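Local coordinates for O-methyltransferase family 3 (Niastella koreensis, PDB 7CVW), which catalyses the magnesium-dependent transfer of a methyl group from S-adenosyl-L-methionine to catechol-like compounds, giving meta- and para-methylated products in equal proportion, at the interface of chains A and B. Coordinates in Å, arbitrary orientation; residue numbers count along the deposited sequence, not the author numbering. Chains: chain A/B, O-methyltransferase family 3.

Contact 1: the interface of chains A and B. Residues chain A 168, 205, 212; chain B 5-6, 9-10, 13.
The N-terminal helix 4-17 of chain B packs on strand 199-206 and the loop residues A:Tyr212 and A:Ile168 of chain A, its B:Phe6 and B:Val9 meeting A:Tyr212 and A:Gln205. The aromatic pair is edge-to-face, with planes 84° apart and centroids 4.8 Å apart. B:Phe6 supplies the edge: CE1 sits over the centre of the tyrosine ring, and CD1 is 3.4 Å from A:Tyr212 CZ. The tyrosine CG is anti to the backbone N (chi1 168°), which carries the phenol towards the helix. A:Ile168 CG2 backs the other face of this ring near its rim, so this residue both supports the tyrosine and touches B:Val9. The phenol oxygen abuts B:Val9, whose CG1 also lies 3.6 Å from A:Gln205 CD and 3.8 Å from A:Ile168 CD1. Further along the helix, B:Ile13 CD1 packs 3.8 Å from A:Gln205 CG. The glutamine amide is doubtful as modelled. Its OE1 lies 3.2 Å from the backbone B:Phe6 O and 3.1 Å from the carboxylate B:Asp10 OD1, a meeting of acceptors. Exchanging OE1 and NE2 would place an N-H donor there. It may also relieve the 2.5 Å approach of A:Gln205 NE2 to A:Tyr212 OH, short for an amide nitrogen, since an oxygen could accept from the phenol. A flipped amide that donates to the helix is therefore likelier. With its twin across the two-fold, the patch fastens each subunit's N-terminal helix to its neighbour in the homodimer.

Contact 2: the interface of chains A and B. Residues chain A 55; chain B 52, 55-56, 159, 161, 219.
The last residue of helix 43-55 in chain A, A:Leu55, enters a pocket of chain B made by the end of the equivalent helix 43-55 of chain B, the following B:Cys56, the loop residue B:Gly159 and strands 160-165 and 213-220. A:Leu55 loses 115 Å² of surface here, far more than any single residue facing it, which identifies it as the inserted knob. Its CG points away from the carbonyl carbon (chi1 -87°), and an extended chi2 of -174° sends CD1 deeper, away from its own backbone. The two methyl branches divide the pocket. CD1 of A:Leu55 fits between the helix and a strand, 4.1 Å from B:Leu52 CD2 and equally 4.1 Å from B:Leu161 CD2; the side chain of B:Leu161 runs roughly perpendicular to that of A:Leu55. CD2 turns the other way, lying 4.0 Å from the thiol sulfur B:Cys56 SG. B:Ile219 presents the tip of its side chain, with CD1 3.8 Å from the branch point A:Leu55 CG and also near CD2. All these contacts are at ordinary van der Waals separations, with no sign of strain. A weak hydrogen bond from B:Cys56 SG to B:Leu52 O, 3.4 Å long, may steady the sulfur wall of the pocket. Beside the two-fold, the carbonyl A:Leu55 O comes 3.6 Å from B:Leu55 O; both are acceptors, so this proximity is not a bond. B:Leu55 has nearly the same torsions and, by symmetry, fills the matching pocket of chain A. The site thus lies where the helix ends meet about the dimer axis, against sheet strands of the class I-like methyltransferase fold.

Contact 1: the interface of chains A and B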
ATOM      1  N   ILE A 168       2.199  14.827   1.693  1.00  8.95           N
ATOM      2  CA  ILE A 168       1.613  15.241   3.007  1.00  9.46           C
ATOM      3  C   ILE A 168       2.523  16.239   3.739  1.00 10.00           C
ATOM      4  O   ILE A 168       1.994  17.163   4.370  1.00 10.09           O
ATOM      5  CB  ILE A 168       1.267  14.006   3.867  1.00  9.86           C
ATOM      6  CG1 ILE A 168       0.113  13.210   3.250  1.00  9.57           C
ATOM      7  CG2 ILE A 168       0.950  14.392   5.301  1.00 10.18           C
ATOM      8  CD1 ILE A 168      -1.159  13.998   2.995  1.00  9.34           C
ATOM      9  N   GLN A 205      -0.946   7.929   4.450  1.00 12.13           N
ATOM     10  CA  GLN A 205      -0.092   8.608   5.433  1.00 12.25           C
ATOM     11  C   GLN A 205       1.068   7.678   5.786  1.00 12.06           C
ATOM     12  O   GLN A 205       0.846   6.460   5.953  1.00 12.58           O
ATOM     13  CB  GLN A 205      -0.887   9.013   6.661  1.00 12.82           C
ATOM     14  CG  GLN A 205      -2.029   9.973   6.363  1.00 13.42           C
ATOM     15  CD  GLN A 205      -2.623  10.587   7.609  1.00 13.25           C
ATOM     16  OE1 GLN A 205      -3.841  10.523   7.857  1.00 17.05           O
ATOM     17  NE2 GLN A 205      -1.773  11.226   8.378  1.00 13.09           N
ATOM     18  N   TYR A 212       7.207  12.508   8.928  1.00 11.73           N
ATOM     19  CA  TYR A 212       5.790  12.251   8.623  1.00 11.23           C
ATOM     20  C   TYR A 212       5.463  12.809   7.231  1.00 10.89           C
ATOM     21  O   TYR A 212       5.723  14.006   6.947  1.00 11.60           O
ATOM     22  CB  TYR A 212       4.943  12.900   9.717  1.00 11.61           C
ATOM     23  CG  TYR A 212       3.459  13.004   9.452  1.00 11.91           C
ATOM     24  CD1 TYR A 212       2.704  11.958   8.950  1.00 12.10           C
ATOM     25  CD2 TYR A 212       2.793  14.173   9.787  1.00 13.53           C
ATOM     26  CE1 TYR A 212       1.337  12.079   8.756  1.00 11.87           C
ATOM     27  CE2 TYR A 212       1.425  14.281   9.652  1.00 12.33           C
ATOM     28  CZ  TYR A 212       0.695  13.255   9.101  1.00 12.99           C
ATOM     29  OH  TYR A 212      -0.651  13.377   8.950  1.00 13.51           O
TER
ATOM     30  N   ILE B   5      -3.069  15.954  14.460  1.00 17.68           N
ATOM     31  CA  ILE B   5      -2.658  16.230  13.052  1.00 16.94           C
ATOM     32  C   ILE B   5      -3.054  15.029  12.192  1.00 14.02           C
ATOM     33  O   ILE B   5      -3.510  15.241  11.076  1.00 12.82           O
ATOM     34  CB  ILE B   5      -1.163  16.577  12.904  1.00 17.76           C
ATOM     35  CG1 ILE B   5      -0.849  17.075  11.488  1.00 18.23           C
ATOM     36  CG2 ILE B   5      -0.280  15.400  13.286  1.00 19.19           C
ATOM     37  CD1 ILE B   5      -1.623  18.318  11.071  1.00 20.52           C
ATOM     38  N   PHE B   6      -2.902  13.796  12.686  1.00 13.62           N
ATOM     39  CA  PHE B   6      -3.159  12.606  11.835  1.00 13.45           C
ATOM     40  C   PHE B   6      -4.650  12.513  11.507  1.00 12.75           C
ATOM     41  O   PHE B   6      -5.015  12.091  10.385  1.00 11.81           O
ATOM     42  CB  PHE B   6      -2.682  11.315  12.497  1.00 13.53           C
ATOM     43  CG  PHE B   6      -1.227  11.321  12.877  1.00 14.11           C
ATOM     44  CD1 PHE B   6      -0.243  11.620  11.953  1.00 15.22           C
ATOM     45  CD2 PHE B   6      -0.831  10.996  14.158  1.00 16.24           C
ATOM     46  CE1 PHE B   6       1.098  11.618  12.300  1.00 16.22           C
ATOM     47  CE2 PHE B   6       0.507  11.006  14.510  1.00 16.84           C
ATOM     48  CZ  PHE B   6       1.471  11.320  13.583  1.00 17.35           C
ATOM     49  N   VAL B   9      -5.415  15.331   8.931  1.00 10.61           N
ATOM     50  CA  VAL B   9      -4.893  14.952   7.593  1.00 10.13           C
ATOM     51  C   VAL B   9      -5.770  13.832   7.033  1.00  9.91           C
ATOM     52  O   VAL B   9      -6.034  13.829   5.823  1.00  9.10           O
ATOM     53  CB  VAL B   9      -3.409  14.554   7.657  1.00 10.04           C
ATOM     54  CG1 VAL B   9      -2.974  13.906   6.349  1.00 10.18           C
ATOM     55  CG2 VAL B   9      -2.504  15.738   8.002  1.00 10.83           C
ATOM     56  N   ASP B  10      -6.245  12.889   7.855  1.00  9.86           N
ATOM     57  CA  ASP B  10      -7.115  11.807   7.316  1.00 10.91           C
ATOM     58  C   ASP B  10      -8.407  12.425   6.738  1.00 10.78           C
ATOM     59  O   ASP B  10      -8.852  12.004   5.671  1.00 10.10           O
ATOM     60  CB  ASP B  10      -7.470  10.754   8.368  1.00 11.60           C
ATOM     61  CG  ASP B  10      -7.215   9.309   7.937  1.00 12.88           C
ATOM     62  OD1 ASP B  10      -6.451   9.109   6.980  1.00 14.94           O
ATOM     63  OD2 ASP B  10      -7.715   8.400   8.616  1.00 13.46           O
ATOM     64  N   ILE B  13      -7.701  13.946   3.452  1.00  9.89           N
ATOM     65  CA  ILE B  13      -7.594  12.879   2.410  1.00  9.52           C
ATOM     66  C   ILE B  13      -8.981  12.330   2.051  1.00 10.07           C
ATOM     67  O   ILE B  13      -9.232  12.092   0.873  1.00  9.70           O
ATOM     68  CB  ILE B  13      -6.645  11.755   2.856  1.00  8.90           C
ATOM     69  CG1 ILE B  13      -5.208  12.259   3.000  1.00  8.53           C
ATOM     70  CG2 ILE B  13      -6.711  10.591   1.887  1.00  8.82           C
ATOM     71  CD1 ILE B  13      -4.279  11.306   3.673  1.00  8.63           C
TER

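Contact 2: the interface of chains A and B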
ATOM      1  N   LEU A  55       2.896  -6.757  -7.610  1.00 13.86           N
ATOM      2  CA  LEU A  55       1.420  -6.859  -7.748  1.00 16.81           C
ATOM      3  C   LEU A  55       1.000  -6.407  -9.148  1.00 17.40           C
ATOM      4  O   LEU A  55       0.021  -6.982  -9.683  1.00 20.77           O
ATOM      5  CB  LEU A  55       0.701  -5.981  -6.719  1.00 17.77           C
ATOM      6  CG  LEU A  55       0.418  -6.570  -5.343  1.00 21.13           C
ATOM      7  CD1 LEU A  55      -0.437  -5.575  -4.558  1.00 21.14           C
ATOM      8  CD2 LEU A  55      -0.284  -7.922  -5.421  1.00 20.30           C
TER
ATOM      9  N   LEU B  52      -6.029  -2.251  -3.592  1.00 10.49           N
ATOM     10  CA  LEU B  52      -5.215  -3.490  -3.591  1.00 11.04           C
ATOM     11  C   LEU B  52      -5.991  -4.590  -4.299  1.00 10.94           C
ATOM     12  O   LEU B  52      -5.391  -5.303  -5.116  1.00 11.51           O
ATOM     13  CB  LEU B  52      -4.858  -3.886  -2.162  1.00 11.51           C
ATOM     14  CG  LEU B  52      -3.870  -2.951  -1.487  1.00 11.82           C
ATOM     15  CD1 LEU B  52      -3.785  -3.298  -0.009  1.00 12.45           C
ATOM     16  CD2 LEU B  52      -2.514  -3.014  -2.156  1.00 11.87           C
ATOM     17  N   LEU B  55      -5.637  -4.031  -7.949  1.00 14.34           N
ATOM     18  CA  LEU B  55      -4.263  -4.364  -8.408  1.00 15.88           C
ATOM     19  C   LEU B  55      -4.133  -5.882  -8.575  1.00 16.85           C
ATOM     20  O   LEU B  55      -3.484  -6.302  -9.541  1.00 18.55           O
ATOM     21  CB  LEU B  55      -3.204  -3.862  -7.424  1.00 16.03           C
ATOM     22  CG  LEU B  55      -2.873  -2.380  -7.519  1.00 17.74           C
ATOM     23  CD1 LEU B  55      -1.803  -2.022  -6.500  1.00 18.71           C
ATOM     24  CD2 LEU B  55      -2.436  -1.982  -8.931  1.00 17.39           C
ATOM     25  N   CYS B  56      -4.752  -6.662  -7.687  1.00 15.90           N
ATOM     26  CA  CYS B  56      -4.773  -8.153  -7.721  1.00 16.85           C
ATOM     27  C   CYS B  56      -5.659  -8.680  -8.861  1.00 17.47           C
ATOM     28  O   CYS B  56      -5.707  -9.923  -9.002  1.00 19.85           O
ATOM     29  CB  CYS B  56      -5.319  -8.736  -6.415  1.00 17.62           C
ATOM     30  SG  CYS B  56      -4.217  -8.484  -5.013  1.00 22.23           S
ATOM     31  N   GLY B 159       1.176 -15.145  -6.440  1.00 16.98           N
ATOM     32  CA  GLY B 159       0.690 -13.779  -6.673  1.00 16.10           C
ATOM     33  C   GLY B 159      -0.432 -13.377  -5.712  1.00 15.43           C
ATOM     34  O   GLY B 159      -0.768 -12.197  -5.713  1.00 15.50           O
ATOM     35  N   LEU B 161      -2.301 -11.815  -2.709  1.00 12.65           N
ATOM     36  CA  LEU B 161      -1.980 -10.784  -1.699  1.00 12.19           C
ATOM     37  C   LEU B 161      -2.675 -11.168  -0.402  1.00 12.23           C
ATOM     38  O   LEU B 161      -3.916 -11.352  -0.428  1.00 12.68           O
ATOM     39  CB  LEU B 161      -2.463  -9.412  -2.165  1.00 12.99           C
ATOM     40  CG  LEU B 161      -2.283  -8.274  -1.168  1.00 14.23           C
ATOM     41  CD1 LEU B 161      -0.815  -8.044  -0.874  1.00 14.17           C
ATOM     42  CD2 LEU B 161      -2.971  -7.006  -1.679  1.00 15.72           C
ATOM     43  N   ILE B 219       2.952 -11.005  -0.446  1.00 12.71           N
ATOM     44  CA  ILE B 219       2.652 -11.605  -1.771  1.00 12.84           C
ATOM     45  C   ILE B 219       3.234 -13.009  -1.809  1.00 13.26           C
ATOM     46  O   ILE B 219       4.424 -13.203  -1.506  1.00 13.93           O
ATOM     47  CB  ILE B 219       3.161 -10.755  -2.943  1.00 12.92           C
ATOM     48  CG1 ILE B 219       2.676  -9.314  -2.837  1.00 13.44           C
ATOM     49  CG2 ILE B 219       2.732 -11.379  -4.259  1.00 13.13           C
ATOM     50  CD1 ILE B 219       3.338  -8.378  -3.835  1.00 14.49           C
TER

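About 25 Å separates the C-alpha centres of contact 1 and contact 2, which share no residue. They do share elements once the two-fold is applied: A:Tyr212 of contact 1 immediately precedes strand 213-220, whose equivalent in chain B carries B:Ile219 of contact 2. Likewise A:Ile168 follows shortly after strand 160-165, the source of B:Leu161. That strand ends at Asp165, which with neighbouring Asn166 binds magnesium, so, within one subunit, residues of the two interfaces lie on either side in sequence of these metal ligands. The contacts lie at different levels along the dimer axis, giving the homodimer spaced attachment points that could limit rocking between subunits.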